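Local coordinates for uncharacterized protein ycf41 (Synechococcus elongatus PCC 6301, PDB 3KOJ) that probably binds single-stranded DNA through a domain of the single-strand binding protein family, which has an OB fold, at residues B[63-67]-B[103-108]. The protein carries 1 engineered substitution. Residues are numbered along the deposited sequence; the frame is centred on the assembly and turned at random.
Sequences VAQEL and VTRVHH
Val63, Glu66 and Leu67 on one flank of helix 62-70 pack against the end of the chain, Val103 to His108, in what fits the OB fold: the helix follows strand 53-60 and precedes strand 76-84 in the chain, consistent with the helix that closes one end of the barrel in OB folds. The chain turns a corner at Thr104, where Thr104 and Arg105 form a classic beta bulge opposite Glu80, and strand 105-107 then runs roughly parallel to the helix, their axes 9.1 Å apart. Val63 CG2 rests 4.0 Å from Val103 CG1, the two side chains crossing at about a right angle, while Leu67 CD2 reaches Val106 CG1 at the same distance. Glu66 reaches across to the strand. From a CB directed toward the strand, its CG is anti to the backbone N (chi1 179°) and passes 3.3 Å from His108 NE2; the extended chain then brings CD to 3.7 Å from Val106 CG1. At the tip the oxygens part: water 1 probably donates to OE1 and accepts from Val106 N, and OE2 accepts the N-H of His108 NE2 in a bent bond (142°). An alanine in place of Glu66 would probably leave His108 NE2 without its carboxylate and the imidazole freer to turn, and break the water bridge to Val106 N. Val106 CG2 lies over one face of the ring, 3.6 Å above its plane and toward the rim, and the ring's edge meets the carboxylate with the two planes 46° apart, NE2 lying 3.1 Å from OE2 on that oxygen's anti side, tilted out of the carboxylate plane.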
loop_
_atom_site.group_PDB
_atom_site.type_symbol
_atom_site.label_atom_id
_atom_site.label_comp_id
_atom_site.label_asym_id
_atom_site.label_seq_id
_atom_site.Cartn_x
_atom_site.Cartn_y
_atom_site.Cartn_z
ATOM N N VAL B 63 1.812 -11.767 16.350
ATOM C CA VAL B 63 2.503 -10.514 16.069
ATOM C C VAL B 63 2.765 -9.730 17.355
ATOM O O VAL B 63 3.719 -8.955 17.427
ATOM C CB VAL B 63 1.717 -9.648 15.049
ATOM C CG1 VAL B 63 0.568 -8.935 15.725
ATOM C CG2 VAL B 63 2.667 -8.662 14.377
ATOM N N ALA B 64 1.934 -9.944 18.373
ATOM C CA ALA B 64 2.119 -9.265 19.654
ATOM C C ALA B 64 3.427 -9.742 20.292
ATOM O O ALA B 64 4.211 -8.944 20.809
ATOM C CB ALA B 64 0.947 -9.563 20.587
ATOM N N GLN B 65 3.662 -11.050 20.246
ATOM C CA GLN B 65 4.876 -11.617 20.827
ATOM C C GLN B 65 6.118 -11.147 20.066
ATOM O O GLN B 65 7.177 -10.932 20.659
ATOM C CB GLN B 65 4.786 -13.145 20.816
ATOM C CG GLN B 65 3.527 -13.670 21.505
ATOM C CD GLN B 65 3.401 -15.180 21.448
ATOM O OE1 GLN B 65 3.689 -15.799 20.424
ATOM N NE2 GLN B 65 2.948 -15.778 22.544
ATOM N N GLU B 66 5.975 -10.976 18.758
ATOM C CA GLU B 66 7.071 -10.523 17.908
ATOM C C GLU B 66 7.441 -9.068 18.224
ATOM O O GLU B 66 8.621 -8.714 18.267
ATOM C CB GLU B 66 6.667 -10.664 16.438
ATOM C CG GLU B 66 7.714 -10.207 15.443
ATOM C CD GLU B 66 7.294 -10.463 14.010
ATOM O OE1 GLU B 66 6.178 -10.986 13.802
ATOM O OE2 GLU B 66 8.078 -10.142 13.092
ATOM N N LEU B 67 6.432 -8.232 18.453
ATOM C CA LEU B 67 6.670 -6.827 18.778
ATOM C C LEU B 67 7.446 -6.699 20.087
ATOM O O LEU B 67 8.474 -6.026 20.150
ATOM C CB LEU B 67 5.339 -6.070 18.897
ATOM C CG LEU B 67 4.541 -5.858 17.607
ATOM C CD1 LEU B 67 3.217 -5.162 17.924
ATOM C CD2 LEU B 67 5.368 -5.027 16.629
ATOM N N VAL B 103 -1.662 -3.652 13.883
ATOM C CA VAL B 103 -0.645 -4.297 13.068
ATOM C C VAL B 103 -0.874 -5.742 12.658
ATOM O O VAL B 103 -1.308 -6.569 13.457
ATOM C CB VAL B 103 0.724 -4.203 13.781
ATOM C CG1 VAL B 103 1.786 -4.978 13.010
ATOM C CG2 VAL B 103 1.123 -2.752 13.903
ATOM N N THR B 104 -0.562 -6.034 11.397
ATOM C CA THR B 104 -0.680 -7.383 10.855
ATOM C C THR B 104 0.729 -7.966 10.750
ATOM O O THR B 104 0.967 -9.123 11.094
ATOM C CB THR B 104 -1.291 -7.378 9.435
ATOM O OG1 THR B 104 -2.554 -6.703 9.452
ATOM C CG2 THR B 104 -1.488 -8.800 8.938
ATOM N N ARG B 105 1.662 -7.146 10.271
ATOM C CA ARG B 105 3.046 -7.565 10.093
ATOM C C ARG B 105 4.006 -6.427 10.395
ATOM O O ARG B 105 3.649 -5.258 10.281
ATOM C CB ARG B 105 3.283 -8.018 8.647
ATOM C CG ARG B 105 2.399 -9.162 8.202
ATOM C CD ARG B 105 2.649 -9.525 6.743
ATOM N NE ARG B 105 1.789 -10.628 6.331
ATOM C CZ ARG B 105 0.560 -10.488 5.849
ATOM N NH1 ARG B 105 0.029 -9.278 5.699
ATOM N NH2 ARG B 105 -0.146 -11.564 5.530
ATOM N N VAL B 106 5.236 -6.783 10.753
ATOM C CA VAL B 106 6.270 -5.803 11.052
ATOM C C VAL B 106 7.607 -6.256 10.474
ATOM O O VAL B 106 7.930 -7.445 10.488
ATOM C CB VAL B 106 6.425 -5.598 12.589
ATOM C CG1 VAL B 106 6.581 -6.944 13.284
ATOM C CG2 VAL B 106 7.635 -4.710 12.887
ATOM N N HIS B 107 8.364 -5.310 9.930
ATOM C CA HIS B 107 9.687 -5.611 9.398
ATOM C C HIS B 107 10.669 -4.904 10.324
ATOM O O HIS B 107 10.656 -3.674 10.426
ATOM C CB HIS B 107 9.865 -5.070 7.983
ATOM C CG HIS B 107 11.246 -5.272 7.439
ATOM N ND1 HIS B 107 11.658 -6.458 6.868
ATOM C CD2 HIS B 107 12.320 -4.448 7.404
ATOM C CE1 HIS B 107 12.923 -6.355 6.503
ATOM N NE2 HIS B 107 13.349 -5.144 6.819
ATOM N N HIS B 108 11.516 -5.680 10.992
ATOM C CA HIS B 108 12.490 -5.134 11.933
ATOM C C HIS B 108 13.809 -4.781 11.253
ATOM O O HIS B 108 14.122 -5.401 10.216
ATOM C CB HIS B 108 12.757 -6.157 13.034
ATOM C CG HIS B 108 11.514 -6.712 13.657
ATOM N ND1 HIS B 108 10.829 -6.062 14.661
ATOM C CD2 HIS B 108 10.826 -7.852 13.407
ATOM C CE1 HIS B 108 9.772 -6.779 15.004
ATOM N NE2 HIS B 108 9.749 -7.870 14.259
ATOM O OXT HIS B 108 14.529 -3.911 11.782
HETATM O O HOH W 1 5.570 -9.771 11.203
HETATM O O HOH W 2 7.686 -9.834 10.065
#